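Local coordinates for protein uric acid oxidase (Arthrobacter globiformis, PDB 1VAX) that catalyses the oxidation of uric acid to 5-hydroxyisourate, which is further processed to (S)-allantoin, at residues Val15-Val20 with Thr63-Ala68; Glu152-Pro157 with Leu164-Asp169. One frame throughout, in Å; residues are numbered along the deposited sequence.

How the contacts relate
Uricases are built from tunnelling-fold (T-fold) units, and following this chain from its N terminus illustrates two ways of closing a loop in such a protein. Contact 1 comes first: strand 3-21 turns back through strand 28-40 and helix 43-48, and helix 57-68 then returns to pack on it, so that sheet and helical layer are joined. Contact 2 opens only later, between strands 133-147 and 172-182, where two parts of one connecting loop pair across six intervening residues. The loops follow in series and neither nest nor cross. The two contacts lie on opposite sides of the chain's centre, about 39 Å apart at their nearest atoms, yet both touch the third subunit.

Contact 1: residues Val15-Val20 with Thr63-Ala68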
loop_
_atom_site.group_PDB
_atom_site.type_symbol
_atom_site.label_atom_id
_atom_site.label_comp_id
_atom_site.label_asym_id
_atom_site.label_seq_id
_atom_site.Cartn_x
_atom_site.Cartn_y
_atom_site.Cartn_z
ATOM N N VAL A 15 -4.909 -17.520 1.503
ATOM C CA VAL A 15 -3.994 -18.646 1.590
ATOM C C VAL A 15 -3.260 -18.594 0.251
ATOM O O VAL A 15 -3.854 -18.845 -0.800
ATOM C CB VAL A 15 -4.769 -19.979 1.722
ATOM C CG1 VAL A 15 -3.806 -21.165 1.671
ATOM C CG2 VAL A 15 -5.552 -19.988 3.038
ATOM N N ARG A 16 -1.983 -18.226 0.287
ATOM C CA ARG A 16 -1.190 -18.118 -0.935
ATOM C C ARG A 16 -0.675 -19.474 -1.372
ATOM O O ARG A 16 0.106 -20.125 -0.666
ATOM C CB ARG A 16 -0.037 -17.142 -0.727
ATOM C CG ARG A 16 -0.500 -15.704 -0.577
ATOM C CD ARG A 16 -0.838 -15.072 -1.929
ATOM N NE ARG A 16 0.360 -14.889 -2.743
ATOM C CZ ARG A 16 0.723 -15.686 -3.745
ATOM N NH1 ARG A 16 1.838 -15.434 -4.415
ATOM N NH2 ARG A 16 -0.032 -16.720 -4.087
ATOM N N LEU A 17 -1.115 -19.886 -2.553
ATOM C CA LEU A 17 -0.754 -21.179 -3.103
ATOM C C LEU A 17 -0.069 -21.094 -4.452
ATOM O O LEU A 17 -0.500 -20.350 -5.330
ATOM C CB LEU A 17 -2.026 -22.038 -3.228
ATOM C CG LEU A 17 -2.104 -23.378 -3.988
ATOM C CD1 LEU A 17 -2.023 -23.144 -5.475
ATOM C CD2 LEU A 17 -1.005 -24.330 -3.520
ATOM N N VAL A 18 1.015 -21.845 -4.601
ATOM C CA VAL A 18 1.702 -21.923 -5.880
ATOM C C VAL A 18 1.783 -23.406 -6.199
ATOM O O VAL A 18 2.335 -24.191 -5.422
ATOM C CB VAL A 18 3.121 -21.321 -5.848
ATOM C CG1 VAL A 18 3.853 -21.668 -7.149
ATOM C CG2 VAL A 18 3.039 -19.806 -5.710
ATOM N N LYS A 19 1.194 -23.785 -7.329
ATOM C CA LYS A 19 1.186 -25.175 -7.774
ATOM C C LYS A 19 2.062 -25.324 -9.010
ATOM O O LYS A 19 1.829 -24.675 -10.038
ATOM C CB LYS A 19 -0.239 -25.625 -8.111
ATOM C CG LYS A 19 -0.334 -27.059 -8.645
ATOM C CD LYS A 19 0.137 -28.065 -7.604
ATOM C CE LYS A 19 -0.001 -29.499 -8.098
ATOM N NZ LYS A 19 0.850 -29.771 -9.284
ATOM N N VAL A 20 3.083 -26.164 -8.900
ATOM C CA VAL A 20 3.977 -26.401 -10.021
ATOM C C VAL A 20 3.625 -27.742 -10.651
ATOM O O VAL A 20 3.532 -28.757 -9.957
ATOM C CB VAL A 20 5.466 -26.458 -9.584
ATOM C CG1 VAL A 20 6.344 -26.783 -10.789
ATOM C CG2 VAL A 20 5.890 -25.140 -8.970
ATOM N N THR A 63 -6.820 -28.026 3.860
ATOM C CA THR A 63 -7.590 -28.640 2.788
ATOM C C THR A 63 -7.250 -28.035 1.424
ATOM O O THR A 63 -7.233 -28.741 0.414
ATOM C CB THR A 63 -9.105 -28.517 3.061
ATOM O OG1 THR A 63 -9.403 -29.091 4.346
ATOM C CG2 THR A 63 -9.898 -29.258 1.995
ATOM N N VAL A 64 -6.987 -26.731 1.397
ATOM C CA VAL A 64 -6.616 -26.052 0.154
ATOM C C VAL A 64 -5.324 -26.665 -0.407
ATOM O O VAL A 64 -5.239 -27.005 -1.592
ATOM C CB VAL A 64 -6.394 -24.532 0.396
ATOM C CG1 VAL A 64 -5.728 -23.888 -0.817
ATOM C CG2 VAL A 64 -7.729 -23.853 0.671
ATOM N N TYR A 65 -4.323 -26.821 0.451
ATOM C CA TYR A 65 -3.047 -27.385 0.016
ATOM C C TYR A 65 -3.154 -28.855 -0.360
ATOM O O TYR A 65 -2.544 -29.294 -1.337
ATOM C CB TYR A 65 -1.983 -27.186 1.102
ATOM C CG TYR A 65 -1.539 -25.743 1.229
ATOM C CD1 TYR A 65 -0.944 -25.083 0.154
ATOM C CD2 TYR A 65 -1.753 -25.026 2.405
ATOM C CE1 TYR A 65 -0.573 -23.741 0.241
ATOM C CE2 TYR A 65 -1.388 -23.678 2.505
ATOM C CZ TYR A 65 -0.801 -23.048 1.419
ATOM O OH TYR A 65 -0.459 -21.725 1.498
ATOM N N ALA A 66 -3.933 -29.614 0.405
ATOM C CA ALA A 66 -4.103 -31.034 0.124
ATOM C C ALA A 66 -4.772 -31.220 -1.234
ATOM O O ALA A 66 -4.348 -32.055 -2.036
ATOM C CB ALA A 66 -4.938 -31.697 1.220
ATOM N N PHE A 67 -5.816 -30.437 -1.493
ATOM C CA PHE A 67 -6.518 -30.537 -2.762
ATOM C C PHE A 67 -5.636 -30.069 -3.910
ATOM O O PHE A 67 -5.745 -30.585 -5.018
ATOM C CB PHE A 67 -7.821 -29.717 -2.747
ATOM C CG PHE A 67 -8.978 -30.402 -2.051
ATOM C CD1 PHE A 67 -10.270 -29.887 -2.166
ATOM C CD2 PHE A 67 -8.782 -31.549 -1.281
ATOM C CE1 PHE A 67 -11.355 -30.504 -1.526
ATOM C CE2 PHE A 67 -9.861 -32.178 -0.635
ATOM C CZ PHE A 67 -11.151 -31.650 -0.760
ATOM N N ALA A 68 -4.760 -29.102 -3.647
ATOM C CA ALA A 68 -3.879 -28.584 -4.691
ATOM C C ALA A 68 -2.967 -29.678 -5.245
ATOM O O ALA A 68 -2.616 -29.665 -6.422
ATOM C CB ALA A 68 -3.039 -27.429 -4.151
#
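The ring of Tyr65 takes the carbonyl oxygen of Arg16 at its edge, in plane, while methyl groups of Val15 and Leu17 approach it obliquely. Tyr65 OH donates to Arg16 O at 2.7 Å from well above the carbonyl plane, satisfying the buried hydroxyl and anchoring the ring. Phe67, turned from the strand, holds Thr63 CG2 over one face. With CG anti to the carbonyl carbon (chi1 -72°), Tyr65 carries its ring back toward the strand. Val15 CG1 lies 3.6 Å from Tyr65 CZ and 4.2 Å from Val64 CG1; Leu17 CD2 meets Tyr65 CD1 and Ala68 CB, each at 3.8 Å. Lys19 CE lies 3.1 Å from Ala68 O, whereas Lys19 NZ donates to Val20 O and forms a salt bridge with Glu257 of the second subunit. A helix thus packs on the antiparallel sheet of a T-fold unit, the axes of 15-20 and 63-68 nearly parallel (10°). Helix 57-68 begins with Thr57, and the side chain of Val15 is about 4 Å from that of Lys12, both residues of the probable charge relay. Strand 28-40 pairs with strand 3-21, helix 75-89 packs against Thr63 and Phe67, and a second-subunit strand pairs antiparallel with Val18 and Lys19, carrying the sheet across the interface.

Contact 2: residues Glu152-Pro157 with Leu164-Asp169; sequences EFHGFP and LQETTD
Phe153 and Thr167 form a single antiparallel beta bridge, a hydrogen-bonded pair, inside a loop that is otherwise neither strand nor helix, between strands 133-147 and 172-182 of the T-fold. Phe153 N donates to Thr167 O at 3.0 Å and nearly straight (166°); the return bond, from Thr167 N to Phe153 O, is longer at 3.2 Å and comes from above the carbonyl plane. A side chain extends this backbone pairing. Glu166, stretched out past CG (chi2 -174°), brings OE2 to Gly155 N at 2.7 Å and uses the anti lone pair. Gly155 has a positive phi (82°), a conformation that glycine adopts readily. Toward Glu152, His154 NE2 donates in its ring plane to Glu152 OE1, while OE2 of that carboxylate is hydrogen-bonded to His208 NE2. His154 CD2 also sets the ring edge against Thr167 O. Leu164 serves both phenylalanines: its CD2 lies in plane at the Phe153 edge, 3.8 Å from CE2, and its CG lies 3.8 Å from Phe156 CZ. Phe156 CD1 sits over one face of the Phe153 ring, displaced from its centre. Phe153 probably binds urate, and Leu164 packs on Asp58 of the third subunit, itself a probable urate-binding residue, consistent with a site formed between subunits. One water donates to both Phe153 O, at 2.8 Å, and Gln165 O, at 2.7 Å.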
loop_
_atom_site.group_PDB
_atom_site.type_symbol
_atom_site.label_atom_id
_atom_site.label_comp_id
_atom_site.label_asym_id
_atom_site.label_seq_id
_atom_site.Cartn_x
_atom_site.Cartn_y
_atom_site.Cartn_z
ATOM N N GLU A 152 -14.768 12.558 -25.616
ATOM C CA GLU A 152 -15.260 13.897 -25.348
ATOM C C GLU A 152 -16.267 13.864 -24.212
ATOM O O GLU A 152 -16.669 12.790 -23.747
ATOM C CB GLU A 152 -15.873 14.529 -26.608
ATOM C CG GLU A 152 -16.360 13.576 -27.677
ATOM C CD GLU A 152 -16.716 14.295 -28.981
ATOM O OE1 GLU A 152 -17.440 15.311 -28.931
ATOM O OE2 GLU A 152 -16.276 13.843 -30.060
ATOM N N PHE A 153 -16.626 15.046 -23.728
ATOM C CA PHE A 153 -17.602 15.169 -22.658
ATOM C C PHE A 153 -18.201 16.557 -22.727
ATOM O O PHE A 153 -17.564 17.547 -22.362
ATOM C CB PHE A 153 -16.967 14.951 -21.284
ATOM C CG PHE A 153 -17.974 14.847 -20.170
ATOM C CD1 PHE A 153 -18.992 13.895 -20.225
ATOM C CD2 PHE A 153 -17.925 15.705 -19.080
ATOM C CE1 PHE A 153 -19.953 13.804 -19.202
ATOM C CE2 PHE A 153 -18.872 15.622 -18.058
ATOM C CZ PHE A 153 -19.891 14.665 -18.123
ATOM N N HIS A 154 -19.436 16.615 -23.208
ATOM C CA HIS A 154 -20.146 17.872 -23.353
ATOM C C HIS A 154 -21.644 17.634 -23.246
ATOM O O HIS A 154 -22.101 16.489 -23.214
ATOM C CB HIS A 154 -19.791 18.497 -24.709
ATOM C CG HIS A 154 -19.883 17.541 -25.859
ATOM N ND1 HIS A 154 -21.086 17.107 -26.373
ATOM C CD2 HIS A 154 -18.919 16.923 -26.583
ATOM C CE1 HIS A 154 -20.860 16.265 -27.367
ATOM N NE2 HIS A 154 -19.553 16.136 -27.514
ATOM N N GLY A 155 -22.410 18.716 -23.173
ATOM C CA GLY A 155 -23.851 18.582 -23.078
ATOM C C GLY A 155 -24.377 18.305 -21.683
ATOM O O GLY A 155 -25.556 17.990 -21.519
ATOM N N PHE A 156 -23.516 18.410 -20.673
ATOM C CA PHE A 156 -23.947 18.184 -19.300
ATOM C C PHE A 156 -24.549 19.479 -18.769
ATOM O O PHE A 156 -24.240 20.558 -19.270
ATOM C CB PHE A 156 -22.770 17.749 -18.415
ATOM C CG PHE A 156 -21.521 18.577 -18.596
ATOM C CD1 PHE A 156 -20.599 18.262 -19.595
ATOM C CD2 PHE A 156 -21.260 19.659 -17.761
ATOM C CE1 PHE A 156 -19.433 19.014 -19.757
ATOM C CE2 PHE A 156 -20.099 20.418 -17.916
ATOM C CZ PHE A 156 -19.182 20.093 -18.917
ATOM N N PRO A 157 -25.416 19.391 -17.744
ATOM C CA PRO A 157 -26.059 20.571 -17.155
ATOM C C PRO A 157 -25.048 21.444 -16.434
ATOM O O PRO A 157 -24.135 20.934 -15.785
ATOM C CB PRO A 157 -27.064 19.979 -16.159
ATOM C CG PRO A 157 -27.143 18.530 -16.507
ATOM C CD PRO A 157 -25.787 18.180 -17.000
ATOM N N LEU A 164 -16.694 23.036 -14.806
ATOM C CA LEU A 164 -16.107 22.187 -15.843
ATOM C C LEU A 164 -16.505 22.676 -17.230
ATOM O O LEU A 164 -17.680 22.950 -17.486
ATOM C CB LEU A 164 -16.568 20.734 -15.670
ATOM C CG LEU A 164 -16.056 19.736 -16.719
ATOM C CD1 LEU A 164 -14.535 19.622 -16.619
ATOM C CD2 LEU A 164 -16.706 18.373 -16.505
ATOM N N GLN A 165 -15.529 22.781 -18.124
ATOM C CA GLN A 165 -15.797 23.236 -19.486
ATOM C C GLN A 165 -16.044 22.053 -20.418
ATOM O O GLN A 165 -15.519 20.959 -20.200
ATOM C CB GLN A 165 -14.616 24.057 -20.017
ATOM C CG GLN A 165 -14.358 25.350 -19.263
ATOM C CD GLN A 165 -15.569 26.267 -19.236
ATOM O OE1 GLN A 165 -16.199 26.517 -20.264
ATOM N NE2 GLN A 165 -15.896 26.779 -18.057
ATOM N N GLU A 166 -16.855 22.270 -21.450
ATOM C CA GLU A 166 -17.134 21.218 -22.417
ATOM C C GLU A 166 -15.869 20.947 -23.226
ATOM O O GLU A 166 -15.042 21.837 -23.402
ATOM C CB GLU A 166 -18.254 21.645 -23.364
ATOM C CG GLU A 166 -19.621 21.754 -22.716
ATOM C CD GLU A 166 -20.706 22.047 -23.730
ATOM O OE1 GLU A 166 -20.754 23.186 -24.246
ATOM O OE2 GLU A 166 -21.504 21.131 -24.020
ATOM N N THR A 167 -15.718 19.723 -23.720
ATOM C CA THR A 167 -14.544 19.387 -24.511
ATOM C C THR A 167 -14.842 18.284 -25.513
ATOM O O THR A 167 -15.643 17.390 -25.246
ATOM C CB THR A 167 -13.371 18.935 -23.614
ATOM O OG1 THR A 167 -12.199 18.764 -24.416
ATOM C CG2 THR A 167 -13.692 17.620 -22.929
ATOM N N THR A 168 -14.199 18.357 -26.673
ATOM C CA THR A 168 -14.384 17.340 -27.700
ATOM C C THR A 168 -13.110 16.514 -27.888
ATOM O O THR A 168 -13.015 15.714 -28.821
ATOM C CB THR A 168 -14.759 17.960 -29.051
ATOM O OG1 THR A 168 -13.713 18.842 -29.478
ATOM C CG2 THR A 168 -16.073 18.737 -28.932
ATOM N N ASP A 169 -12.138 16.707 -27.002
ATOM C CA ASP A 169 -10.874 15.962 -27.079
ATOM C C ASP A 169 -10.224 15.929 -25.703
ATOM O O ASP A 169 -9.727 16.943 -25.212
ATOM C CB ASP A 169 -9.907 16.621 -28.077
ATOM C CG ASP A 169 -8.753 15.698 -28.485
ATOM O OD1 ASP A 169 -8.506 14.682 -27.795
ATOM O OD2 ASP A 169 -8.082 15.997 -29.499
HETATM O O HOH W 1 -15.873 18.261 -20.182
#